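Local coordinates for stage II sporulation protein E (SpoIIE) (Moorella thermoacetica, PDB 3ZT9), which probably acts as a manganese-binding PP2C-type phosphatase in a bacterial stressosome pathway that controls secondary messenger signalling, at residues I54-M57 against E58-M61; M61-G64 against L65-F69; L71-R74 against E75-T79; P121-L124 against G125-P129; R166-A169 against E170-V173. One frame throughout, in Å; residues are numbered along the deposited sequence.

How the interactions relate
All five interactions are local contacts along one chain. Interactions 1, 2 and 3 follow each other in sequence. Interaction 1 is the last turns of helix 43-60, interaction 2 the loop and start of helix 65-76, and interaction 3 the end of that second helix. The first two share Met61, and their centres lie about 9 Å apart. Interaction 4 is a loop that packs on helix 65-76, its centre about 10 Å from that of interaction 3. Interaction 5 starts helix 169-180 on the other side of the chain's centre from interactions 2, 3 and 4. Together they mark helix ends and a loop around two antiparallel sheets, as expected of a PP2C-type fold.

Interaction 1 (I54-M57 against E58-M61); sequences IASM and ESSM
Ser59 turns its hydroxyl back along the helix and gives its proton to the carbonyl of Ser56. The bond from Ser59 OG to Ser56 O is 2.7 Å long. A chi1 of 76° allows it, because OG then stands between the backbone N and the carbonyl carbon of its own residue. The hydroxyl meets the oxygen well off the C=O line, at an angle of 120°, and is tilted from the carbonyl plane. Ser60 is turned differently, with OG anti to its carbonyl carbon. This brings Ser60 OG to 2.9 Å from the same Ser56 O. A water joins Ser60 OG to Ser56 OG, at 2.8 Å from each, and donates to Ser60. The hydroxyls of Ser56, Ser59 and Ser60 and one water thus lie close together.

Glu58 leaves on another side of the helix. Its extended chain reaches a second water, which donates to Glu58 OE1 over 2.5 Å and makes a weak bond to Ile54 O. That carbonyl also takes the Glu58 N-H, at 3.0 Å between Glu58 N and Ile54 O. Met61 runs past the carbonyl of Met57, with Met61 CG 3.5 Å from Met57 O. Ser60 N donates to this same oxygen.

The Met57 side chain touches Ile68 and Cys72 of helix 65-76, while Ile54 and Met61 touch strands 21-28 and 31-39. A serine hydroxyl bonded to a carbonyl of the preceding turn, as Ser59 is to Ser56, is a common feature of alpha helices, here in the last turns of helix 43-60.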
loop_
_atom_site.group_PDB
_atom_site.type_symbol
_atom_site.label_atom_id
_atom_site.label_comp_id
_atom_site.label_asym_id
_atom_site.label_seq_id
_atom_site.Cartn_x
_atom_site.Cartn_y
_atom_site.Cartn_z
ATOM N N ILE A 54 -7.270 -2.671 6.593
ATOM C CA ILE A 54 -6.670 -3.878 6.020
ATOM C C ILE A 54 -7.605 -5.096 6.125
ATOM O O ILE A 54 -7.797 -5.847 5.148
ATOM C CB ILE A 54 -5.286 -4.184 6.738
ATOM C CG1 ILE A 54 -4.239 -3.138 6.376
ATOM C CG2 ILE A 54 -4.774 -5.580 6.466
ATOM C CD1 ILE A 54 -4.111 -2.904 4.979
ATOM N N ALA A 55 -8.217 -5.286 7.296
ATOM C CA ALA A 55 -9.093 -6.438 7.536
ATOM C C ALA A 55 -10.328 -6.368 6.651
ATOM O O ALA A 55 -10.779 -7.376 6.111
ATOM C CB ALA A 55 -9.516 -6.477 9.013
ATOM N N SER A 56 -10.866 -5.155 6.505
ATOM C CA SER A 56 -11.996 -4.903 5.624
ATOM C C SER A 56 -11.676 -5.230 4.157
ATOM O O SER A 56 -12.476 -5.847 3.449
ATOM C CB SER A 56 -12.445 -3.458 5.726
ATOM O OG SER A 56 -13.588 -3.318 4.895
ATOM N N MET A 57 -10.515 -4.793 3.692
ATOM C CA MET A 57 -10.070 -5.122 2.337
ATOM C C MET A 57 -9.983 -6.612 2.125
ATOM O O MET A 57 -10.485 -7.143 1.120
ATOM C CB MET A 57 -8.709 -4.497 2.074
ATOM C CG MET A 57 -8.804 -3.025 1.920
ATOM S SD MET A 57 -7.178 -2.370 1.486
ATOM C CE MET A 57 -7.630 -0.722 1.064
ATOM N N GLU A 58 -9.354 -7.300 3.063
ATOM C CA GLU A 58 -9.174 -8.730 2.904
ATOM C C GLU A 58 -10.533 -9.383 2.797
ATOM O O GLU A 58 -10.754 -10.296 1.993
ATOM C CB GLU A 58 -8.408 -9.324 4.079
ATOM C CG GLU A 58 -8.442 -10.843 4.035
ATOM C CD GLU A 58 -7.401 -11.498 4.923
ATOM O OE1 GLU A 58 -6.700 -10.778 5.663
ATOM O OE2 GLU A 58 -7.291 -12.741 4.864
ATOM N N SER A 59 -11.477 -8.912 3.585
ATOM C CA SER A 59 -12.793 -9.544 3.575
ATOM C C SER A 59 -13.536 -9.260 2.247
ATOM O O SER A 59 -14.452 -9.980 1.885
ATOM C CB SER A 59 -13.611 -9.071 4.776
ATOM O OG SER A 59 -14.091 -7.762 4.554
ATOM N N SER A 60 -13.121 -8.219 1.531
ATOM C CA SER A 60 -13.819 -7.736 0.333
ATOM C C SER A 60 -13.078 -8.070 -0.958
ATOM O O SER A 60 -13.460 -7.626 -2.031
ATOM C CB SER A 60 -13.942 -6.216 0.392
ATOM O OG SER A 60 -14.651 -5.825 1.536
ATOM N N MET A 61 -12.016 -8.842 -0.873
ATOM C CA MET A 61 -11.297 -9.188 -2.087
ATOM C C MET A 61 -12.130 -9.804 -3.174
ATOM O O MET A 61 -13.020 -10.600 -2.939
ATOM C CB MET A 61 -10.176 -10.127 -1.759
ATOM C CG MET A 61 -9.133 -9.307 -1.208
ATOM S SD MET A 61 -7.668 -10.051 -0.637
ATOM C CE MET A 61 -6.949 -8.563 -0.054
HETATM O O HOH W 1 -6.365 -8.486 6.465
HETATM O O HOH W 2 -13.352 -3.460 2.149
#

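Interaction 2 (M61-G64 against L65-F69); sequences MNTG and LVNIF
Thr63 holds OG1 between its backbone N and carbonyl carbon (chi1 61°), which turns the hydroxyl towards the helix. Asn67 swings CG anti to its own N (chi1 -167°), which brings its amide back towards the loop. They meet at the N-terminus of helix 65-76, where Gly64 is the N-cap. Asn67 ND2 donates to Thr63 OG1 at 3.0 Å, with an N-H...O angle of 156°. The oxygen lies slightly out of the amide plane. The same Thr63 hydroxyl is hydrogen-bonded to Ser60 O, so it links the end of helix 43-60 to the first turn of the next.

Gly64 has no side chain with which to cap. A water does part of this work instead. It accepts from Asn67 N at 3.0 Å and donates to Thr63 O at 2.9 Å. The backbone angles of Gly64 would press a CB against the carbonyl before it, a geometry that only glycine takes comfortably. With an alanine here instead of Asn67, the amide would be gone and Thr63 OG1 would probably lose its donor from the helix, leaving the loop less firmly tied to the first turn.

Ile68 packs towards the loop, and it also touches Met57 and Ser60 of helix 43-60. The first regular helical bond runs from Ile68 N to Gly64 O at 3.0 Å, in the carbonyl plane. Ile68 CG1 lies over that bond's acceptor, 3.3 Å from Gly64 O.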
loop_
_atom_site.group_PDB
_atom_site.type_symbol
_atom_site.label_atom_id
_atom_site.label_comp_id
_atom_site.label_asym_id
_atom_site.label_seq_id
_atom_site.Cartn_x
_atom_site.Cartn_y
_atom_site.Cartn_z
ATOM N N MET A 61 -12.016 -8.842 -0.873
ATOM C CA MET A 61 -11.297 -9.188 -2.087
ATOM C C MET A 61 -12.130 -9.804 -3.174
ATOM O O MET A 61 -13.020 -10.600 -2.939
ATOM C CB MET A 61 -10.176 -10.127 -1.759
ATOM C CG MET A 61 -9.133 -9.307 -1.208
ATOM S SD MET A 61 -7.668 -10.051 -0.637
ATOM C CE MET A 61 -6.949 -8.563 -0.054
ATOM N N ASN A 62 -11.776 -9.438 -4.389
ATOM C CA ASN A 62 -12.451 -9.943 -5.575
ATOM C C ASN A 62 -13.914 -9.566 -5.664
ATOM O O ASN A 62 -14.687 -10.202 -6.379
ATOM C CB ASN A 62 -12.249 -11.440 -5.707
ATOM C CG ASN A 62 -11.021 -11.760 -6.516
ATOM O OD1 ASN A 62 -10.638 -10.994 -7.409
ATOM N ND2 ASN A 62 -10.374 -12.863 -6.193
ATOM N N THR A 63 -14.265 -8.483 -4.983
ATOM C CA THR A 63 -15.501 -7.764 -5.283
ATOM C C THR A 63 -15.297 -6.466 -6.070
ATOM O O THR A 63 -16.270 -5.778 -6.382
ATOM C CB THR A 63 -16.281 -7.382 -4.008
ATOM O OG1 THR A 63 -15.497 -6.524 -3.185
ATOM C CG2 THR A 63 -16.691 -8.613 -3.213
ATOM N N GLY A 64 -14.052 -6.121 -6.377
ATOM C CA GLY A 64 -13.778 -4.914 -7.151
ATOM C C GLY A 64 -13.407 -3.739 -6.268
ATOM O O GLY A 64 -13.911 -3.605 -5.163
ATOM N N LEU A 65 -12.468 -2.909 -6.728
ATOM C CA LEU A 65 -11.910 -1.860 -5.885
ATOM C C LEU A 65 -12.977 -0.848 -5.410
ATOM O O LEU A 65 -12.873 -0.303 -4.311
ATOM C CB LEU A 65 -10.761 -1.146 -6.635
ATOM C CG LEU A 65 -9.403 -1.831 -6.494
ATOM C CD1 LEU A 65 -9.494 -3.238 -7.115
ATOM C CD2 LEU A 65 -8.288 -0.979 -7.176
ATOM N N VAL A 66 -13.991 -0.574 -6.225
ATOM C CA VAL A 66 -15.000 0.382 -5.793
ATOM C C VAL A 66 -15.679 -0.116 -4.536
ATOM O O VAL A 66 -15.780 0.601 -3.530
ATOM C CB VAL A 66 -16.041 0.647 -6.905
ATOM C CG1 VAL A 66 -17.282 1.347 -6.327
ATOM C CG2 VAL A 66 -15.386 1.462 -8.049
ATOM N N ASN A 67 -16.150 -1.353 -4.597
ATOM C CA ASN A 67 -16.762 -1.970 -3.425
ATOM C C ASN A 67 -15.785 -2.041 -2.252
ATOM O O ASN A 67 -16.148 -1.734 -1.112
ATOM C CB ASN A 67 -17.266 -3.367 -3.745
ATOM C CG ASN A 67 -18.177 -3.904 -2.663
ATOM O OD1 ASN A 67 -19.274 -3.381 -2.442
ATOM N ND2 ASN A 67 -17.730 -4.940 -1.971
ATOM N N ILE A 68 -14.548 -2.432 -2.525
ATOM C CA ILE A 68 -13.560 -2.589 -1.456
ATOM C C ILE A 68 -13.371 -1.290 -0.670
ATOM O O ILE A 68 -13.419 -1.284 0.559
ATOM C CB ILE A 68 -12.216 -3.070 -1.983
ATOM C CG1 ILE A 68 -12.289 -4.545 -2.390
ATOM C CG2 ILE A 68 -11.113 -2.881 -0.912
ATOM C CD1 ILE A 68 -11.166 -4.953 -3.360
ATOM N N PHE A 69 -13.221 -0.178 -1.377
ATOM C CA PHE A 69 -12.953 1.095 -0.717
ATOM C C PHE A 69 -14.197 1.642 -0.054
ATOM O O PHE A 69 -14.107 2.239 1.004
ATOM C CB PHE A 69 -12.355 2.102 -1.732
ATOM C CG PHE A 69 -10.867 1.985 -1.867
ATOM C CD1 PHE A 69 -10.031 2.695 -1.024
ATOM C CD2 PHE A 69 -10.320 1.125 -2.778
ATOM C CE1 PHE A 69 -8.639 2.566 -1.106
ATOM C CE2 PHE A 69 -8.934 0.996 -2.897
ATOM C CZ PHE A 69 -8.091 1.723 -2.059
HETATM O O HOH W 3 -16.442 -2.936 -7.142
#

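Interaction 3 (L71-R74 against E75-T79); sequences LCHR and ELRGT
His73 and Arg77 meet edge to face. His73 CG is anti to the backbone N (chi1 174°), which sends the ring along the helix towards Arg77. The ring edge meets one face of the guanidinium, the two planes being 75° apart. His73 NE2 comes to 3.0 Å from Arg77 NH2, but the angle is too poor for a hydrogen bond. Arg77 is poorly ordered, so its exact place is uncertain. If an alanine stood in place of His73, the ring would be missing, which would probably open a gap beside Tyr128 and leave Arg77 without its neighbour.

Backbone bonds hold the last turn. Glu75 N donates to Leu71 O at 2.9 Å. Leu76 N makes two weak bonds, to Cys72 O and to His73 O, as the helix winds down. A type II turn from Leu76 to Thr79 follows, with Gly78 at positive phi. Leu76 O takes Thr79 N at 3.1 Å.

One side-chain bond joins it: Thr79 OG1 donates to the same Leu76 O at 2.8 Å.

Leu76 CG lies 3.3 Å from Cys72 O, a carbon packed on a carbonyl.

Leu76 and Glu75 touch Ile52 of helix 43-60, and Cys72 touches Met57. His73 meets the ring of Tyr128, and Thr79 O is hydrogen-bonded to Tyr126 OH, both of the 121-129 loop. The chain then enters strand 82-90.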
loop_
_atom_site.group_PDB
_atom_site.type_symbol
_atom_site.label_atom_id
_atom_site.label_comp_id
_atom_site.label_asym_id
_atom_site.label_seq_id
_atom_site.Cartn_x
_atom_site.Cartn_y
_atom_site.Cartn_z
ATOM N N LEU A 71 -16.698 -0.204 1.286
ATOM C CA LEU A 71 -16.855 -0.910 2.553
ATOM C C LEU A 71 -15.813 -0.447 3.596
ATOM O O LEU A 71 -16.141 -0.330 4.774
ATOM C CB LEU A 71 -16.812 -2.435 2.390
ATOM C CG LEU A 71 -16.962 -3.221 3.717
ATOM C CD1 LEU A 71 -15.881 -2.854 4.692
ATOM C CD2 LEU A 71 -18.291 -3.020 4.430
ATOM N N CYS A 72 -14.561 -0.222 3.184
ATOM C CA CYS A 72 -13.533 0.295 4.096
ATOM C C CYS A 72 -14.008 1.553 4.783
ATOM O O CYS A 72 -13.893 1.697 6.006
ATOM C CB CYS A 72 -12.247 0.674 3.345
ATOM S SG CYS A 72 -11.121 -0.648 3.078
ATOM N N HIS A 73 -14.501 2.492 3.985
ATOM C CA HIS A 73 -15.065 3.733 4.501
ATOM C C HIS A 73 -16.180 3.461 5.515
ATOM O O HIS A 73 -16.215 4.079 6.576
ATOM C CB HIS A 73 -15.602 4.557 3.316
ATOM C CG HIS A 73 -16.328 5.799 3.717
ATOM N ND1 HIS A 73 -15.677 6.927 4.164
ATOM C CD2 HIS A 73 -17.652 6.081 3.759
ATOM C CE1 HIS A 73 -16.569 7.861 4.456
ATOM N NE2 HIS A 73 -17.773 7.371 4.218
ATOM N N ARG A 74 -17.091 2.545 5.206
ATOM C CA ARG A 74 -18.187 2.238 6.142
ATOM C C ARG A 74 -17.654 1.664 7.468
ATOM O O ARG A 74 -18.126 2.018 8.545
ATOM C CB ARG A 74 -19.186 1.263 5.504
ATOM C CG ARG A 74 -20.298 0.810 6.436
ATOM C CD ARG A 74 -21.262 -0.158 5.739
ATOM N NE ARG A 74 -20.808 -1.550 5.779
ATOM C CZ ARG A 74 -21.369 -2.540 5.089
ATOM N NH1 ARG A 74 -22.402 -2.299 4.290
ATOM N NH2 ARG A 74 -20.890 -3.774 5.190
ATOM N N GLU A 75 -16.677 0.766 7.406
ATOM C CA GLU A 75 -16.174 0.150 8.638
ATOM C C GLU A 75 -15.346 1.140 9.472
ATOM O O GLU A 75 -15.154 0.931 10.671
ATOM C CB GLU A 75 -15.319 -1.079 8.317
ATOM C CG GLU A 75 -16.063 -2.198 7.663
ATOM C CD GLU A 75 -16.974 -2.923 8.614
ATOM O OE1 GLU A 75 -17.044 -2.523 9.791
ATOM O OE2 GLU A 75 -17.619 -3.896 8.183
ATOM N N LEU A 76 -14.839 2.197 8.833
ATOM C CA LEU A 76 -14.016 3.196 9.521
ATOM C C LEU A 76 -14.805 4.388 10.099
ATOM O O LEU A 76 -14.249 5.222 10.795
ATOM C CB LEU A 76 -12.893 3.715 8.598
ATOM C CG LEU A 76 -11.789 2.691 8.381
ATOM C CD1 LEU A 76 -10.898 3.127 7.191
ATOM C CD2 LEU A 76 -10.962 2.531 9.619
ATOM N N ARG A 77 -16.102 4.468 9.844
ATOM C CA ARG A 77 -16.886 5.538 10.451
ATOM C C ARG A 77 -16.743 5.425 11.964
ATOM O O ARG A 77 -16.821 4.322 12.512
ATOM C CB ARG A 77 -18.347 5.444 10.027
ATOM C CG ARG A 77 -18.576 5.782 8.569
ATOM C CD ARG A 77 -20.052 5.791 8.247
ATOM N NE ARG A 77 -20.335 6.390 6.947
ATOM C CZ ARG A 77 -20.099 7.662 6.630
ATOM N NH1 ARG A 77 -19.548 8.494 7.505
ATOM N NH2 ARG A 77 -20.404 8.100 5.416
ATOM N N GLY A 78 -16.505 6.561 12.620
ATOM C CA GLY A 78 -16.389 6.614 14.067
ATOM C C GLY A 78 -15.016 6.260 14.624
ATOM O O GLY A 78 -14.845 6.231 15.832
ATOM N N THR A 79 -14.038 5.983 13.767
ATOM C CA THR A 79 -12.677 5.669 14.220
ATOM C C THR A 79 -11.769 6.855 13.885
ATOM O O THR A 79 -12.268 7.894 13.472
ATOM C CB THR A 79 -12.126 4.420 13.486
ATOM O OG1 THR A 79 -11.818 4.762 12.123
ATOM C CG2 THR A 79 -13.115 3.275 13.513
#

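Interaction 4 (P121-L124 against G125-P129); sequences PGIL and GYNYP
A classic beta bulge shapes this loop: Tyr126 and Asn127 both face Ile123, across a tight turn through Leu124 and Gly125. Ile123 O takes two backbone N-H groups. Tyr126 N donates to Ile123 O at 3.0 Å, tilted 33° from the carbonyl plane. Asn127 N donates to the same Ile123 O, also at 3.0 Å, and lies in that plane. In return Ile123 N gives a weak bond to Asn127 O, 3.3 Å long, which completes a single antiparallel hydrogen-bonded pair.

The Asn127 amide oxygen also lies beside the Ile123 N-H. Asn127 CG stands between its backbone N and carbonyl carbon (chi1 60°), which folds the amide back on the 121-124 segment. The modelled distance from Asn127 OD1 to Ile123 N is too short to trust, so its bond is doubtful in detail.

Two glycines make room. A CB on Gly122 would collide with Asn127 O, and one on Gly125 with Leu124 O. Pro129 lies beside the start of the loop, with Pro129 CB 3.5 Å from Pro121 O. Leu124 CD2 reaches Tyr128 CE1 at 4.1 Å, the methyl meeting the ring obliquely. On another side, Ile123 CG2 lies 4.3 Å from Tyr126 CD2.

Leu124 also packs on Phe69 and Leu76 of helix 65-76, and its backbone is bonded to Ala82. The chemistry suggests that a good part of the loop's shape rests on one carbonyl, Ile123 O, gripped by two N-H donors.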
loop_
_atom_site.group_PDB
_atom_site.type_symbol
_atom_site.label_atom_id
_atom_site.label_comp_id
_atom_site.label_asym_id
_atom_site.label_seq_id
_atom_site.Cartn_x
_atom_site.Cartn_y
_atom_site.Cartn_z
ATOM N N PRO A 121 -8.148 12.355 -3.259
ATOM C CA PRO A 121 -8.129 12.903 -1.905
ATOM C C PRO A 121 -9.267 12.356 -1.043
ATOM O O PRO A 121 -10.329 11.992 -1.530
ATOM C CB PRO A 121 -8.300 14.416 -2.121
ATOM C CG PRO A 121 -8.965 14.548 -3.432
ATOM C CD PRO A 121 -8.483 13.384 -4.262
ATOM N N GLY A 122 -9.034 12.299 0.253
ATOM C CA GLY A 122 -10.084 11.903 1.161
ATOM C C GLY A 122 -9.521 11.175 2.357
ATOM O O GLY A 122 -8.331 10.933 2.434
ATOM N N ILE A 123 -10.407 10.799 3.273
ATOM C CA ILE A 123 -10.042 10.032 4.462
ATOM C C ILE A 123 -11.125 8.987 4.659
ATOM O O ILE A 123 -12.279 9.335 4.872
ATOM C CB ILE A 123 -9.977 10.898 5.750
ATOM C CG1 ILE A 123 -8.874 11.946 5.610
ATOM C CG2 ILE A 123 -9.738 9.967 7.010
ATOM C CD1 ILE A 123 -8.827 12.964 6.748
ATOM N N LEU A 124 -10.753 7.716 4.577
ATOM C CA LEU A 124 -11.739 6.651 4.712
ATOM C C LEU A 124 -12.310 6.728 6.114
ATOM O O LEU A 124 -11.559 6.811 7.099
ATOM C CB LEU A 124 -11.107 5.275 4.421
ATOM C CG LEU A 124 -10.571 5.186 2.976
ATOM C CD1 LEU A 124 -9.642 3.958 2.832
ATOM C CD2 LEU A 124 -11.681 5.160 1.973
ATOM N N GLY A 125 -13.641 6.697 6.189
ATOM C CA GLY A 125 -14.359 6.828 7.439
ATOM C C GLY A 125 -14.963 8.196 7.662
ATOM O O GLY A 125 -15.877 8.349 8.473
ATOM N N TYR A 126 -14.472 9.191 6.929
ATOM C CA TYR A 126 -14.935 10.572 7.097
ATOM C C TYR A 126 -15.379 11.298 5.842
ATOM O O TYR A 126 -16.465 11.860 5.830
ATOM C CB TYR A 126 -13.884 11.371 7.858
ATOM C CG TYR A 126 -13.895 10.948 9.291
ATOM C CD1 TYR A 126 -14.844 11.460 10.174
ATOM C CD2 TYR A 126 -13.017 9.979 9.754
ATOM C CE1 TYR A 126 -14.889 11.055 11.479
ATOM C CE2 TYR A 126 -13.054 9.567 11.063
ATOM C CZ TYR A 126 -13.993 10.109 11.919
ATOM O OH TYR A 126 -14.037 9.704 13.222
ATOM N N ASN A 127 -14.554 11.311 4.801
ATOM C CA ASN A 127 -14.889 12.042 3.572
ATOM C C ASN A 127 -14.503 11.244 2.328
ATOM O O ASN A 127 -13.360 11.284 1.875
ATOM C CB ASN A 127 -14.252 13.448 3.555
ATOM C CG ASN A 127 -12.743 13.405 3.632
ATOM O OD1 ASN A 127 -12.172 12.336 3.651
ATOM N ND2 ASN A 127 -12.087 14.562 3.678
ATOM N N TYR A 128 -15.474 10.500 1.802
ATOM C CA TYR A 128 -15.267 9.646 0.636
ATOM C C TYR A 128 -15.231 10.513 -0.641
ATOM O O TYR A 128 -16.102 11.353 -0.834
ATOM C CB TYR A 128 -16.374 8.571 0.556
ATOM C CG TYR A 128 -16.001 7.412 -0.328
ATOM C CD1 TYR A 128 -15.141 6.423 0.128
ATOM C CD2 TYR A 128 -16.481 7.323 -1.630
ATOM C CE1 TYR A 128 -14.768 5.361 -0.691
ATOM C CE2 TYR A 128 -16.119 6.272 -2.457
ATOM C CZ TYR A 128 -15.259 5.296 -1.983
ATOM O OH TYR A 128 -14.906 4.248 -2.806
ATOM N N PRO A 129 -14.216 10.319 -1.515
ATOM C CA PRO A 129 -14.151 11.134 -2.739
ATOM C C PRO A 129 -15.364 10.958 -3.654
ATOM O O PRO A 129 -15.991 9.892 -3.690
ATOM C CB PRO A 129 -12.902 10.611 -3.448
ATOM C CG PRO A 129 -12.774 9.178 -2.953
ATOM C CD PRO A 129 -13.183 9.267 -1.497
#

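Interaction 5 (R166-A169 against E170-V173); sequences RLTA and EELV
Glu171 and Thr168 grip each other at the start of helix 169-180. Thr168 OG1 accepts from Glu171 N at 3.0 Å. A chi1 of 66° sets OG1 between the backbone N and carbonyl carbon of Thr168, turned to the helix. Glu171 answers with its carboxylate. Thr168 N donates to Glu171 OE1 at 2.9 Å, and the bond is nearly straight, at 169°. The N-H comes from above the carboxylate plane. Past its CG the Glu171 chain is extended, with CG 3.1 Å from Thr168 OG1. A water donates to Glu171 OE1 at 2.7 Å and also to Arg166 O, so this oxygen is held by two donors. The nearby helix N-terminus would probably favour a negative carboxylate.

Ala169 is buried in the first turn. Ala169 O takes Val173 N at 3.0 Å, and the two methyls of Val173 sit close to that oxygen. Ala169 N is hydrogen-bonded to Glu5 OE2, which ties the helix start to the chain's N-terminal region. Next to the cap, Leu167 points at the helix and meets Leu172, with Leu167 CD2 4.4 Å from Leu172 CD1. Leu167 O bonds to Arg193, a residue of one manganese site.

Reciprocal bonds between the side chains and N-H groups of Thr168 and Glu171 form a capping box. The Leu167 contact with Leu172 adds a hydrophobic staple, a frequent companion at helix N-termini.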
loop_
_atom_site.group_PDB
_atom_site.type_symbol
_atom_site.label_atom_id
_atom_site.label_comp_id
_atom_site.label_asym_id
_atom_site.label_seq_id
_atom_site.Cartn_x
_atom_site.Cartn_y
_atom_site.Cartn_z
ATOM N N ARG A 166 20.613 -8.515 -5.256
ATOM C CA ARG A 166 21.590 -9.017 -4.288
ATOM C C ARG A 166 21.033 -9.020 -2.880
ATOM O O ARG A 166 21.550 -9.716 -2.037
ATOM C CB ARG A 166 22.866 -8.188 -4.346
ATOM C CG ARG A 166 23.393 -8.215 -5.755
ATOM C CD ARG A 166 24.711 -7.472 -5.952
ATOM N NE ARG A 166 25.134 -7.594 -7.357
ATOM C CZ ARG A 166 25.851 -6.689 -8.015
ATOM N NH1 ARG A 166 26.238 -5.579 -7.366
ATOM N NH2 ARG A 166 26.158 -6.888 -9.316
ATOM N N LEU A 167 20.014 -8.202 -2.635
ATOM C CA LEU A 167 19.214 -8.268 -1.415
ATOM C C LEU A 167 17.883 -8.934 -1.766
ATOM O O LEU A 167 17.376 -8.843 -2.897
ATOM C CB LEU A 167 18.923 -6.866 -0.851
ATOM C CG LEU A 167 20.038 -6.115 -0.131
ATOM C CD1 LEU A 167 21.166 -5.804 -1.080
ATOM C CD2 LEU A 167 19.460 -4.835 0.445
ATOM N N THR A 168 17.299 -9.610 -0.778
ATOM C CA THR A 168 15.964 -10.156 -0.962
ATOM C C THR A 168 14.960 -9.011 -0.840
ATOM O O THR A 168 15.268 -7.969 -0.288
ATOM C CB THR A 168 15.589 -11.205 0.099
ATOM O OG1 THR A 168 15.496 -10.584 1.374
ATOM C CG2 THR A 168 16.617 -12.309 0.152
ATOM N N ALA A 169 13.725 -9.239 -1.281
ATOM C CA ALA A 169 12.701 -8.196 -1.138
ATOM C C ALA A 169 12.548 -7.799 0.335
ATOM O O ALA A 169 12.356 -6.643 0.641
ATOM C CB ALA A 169 11.345 -8.710 -1.684
ATOM N N GLU A 170 12.581 -8.791 1.223
ATOM C CA GLU A 170 12.446 -8.544 2.659
ATOM C C GLU A 170 13.595 -7.694 3.169
ATOM O O GLU A 170 13.395 -6.708 3.924
ATOM C CB GLU A 170 12.390 -9.869 3.408
ATOM C CG GLU A 170 10.970 -10.384 3.558
ATOM C CD GLU A 170 10.157 -9.578 4.576
ATOM O OE1 GLU A 170 10.678 -9.296 5.682
ATOM O OE2 GLU A 170 8.998 -9.229 4.276
ATOM N N GLU A 171 14.808 -8.041 2.743
ATOM C CA GLU A 171 15.964 -7.245 3.127
ATOM C C GLU A 171 15.902 -5.832 2.507
ATOM O O GLU A 171 16.258 -4.852 3.136
ATOM C CB GLU A 171 17.265 -7.938 2.671
ATOM C CG GLU A 171 17.510 -9.254 3.394
ATOM C CD GLU A 171 18.563 -10.090 2.737
ATOM O OE1 GLU A 171 18.953 -9.768 1.598
ATOM O OE2 GLU A 171 19.001 -11.067 3.378
ATOM N N LEU A 172 15.444 -5.728 1.273
ATOM C CA LEU A 172 15.442 -4.445 0.582
ATOM C C LEU A 172 14.425 -3.460 1.242
ATOM O O LEU A 172 14.728 -2.280 1.422
ATOM C CB LEU A 172 15.075 -4.694 -0.884
ATOM C CG LEU A 172 14.980 -3.468 -1.783
ATOM C CD1 LEU A 172 16.361 -2.825 -1.976
ATOM C CD2 LEU A 172 14.367 -3.908 -3.109
ATOM N N VAL A 173 13.249 -3.936 1.632
ATOM C CA VAL A 173 12.212 -3.034 2.210
ATOM C C VAL A 173 12.656 -2.593 3.595
ATOM O O VAL A 173 12.379 -1.476 4.020
ATOM C CB VAL A 173 10.764 -3.659 2.300
ATOM C CG1 VAL A 173 10.189 -3.875 0.919
ATOM C CG2 VAL A 173 10.767 -4.977 3.146
HETATM O O HOH W 4 21.483 -10.346 0.886
#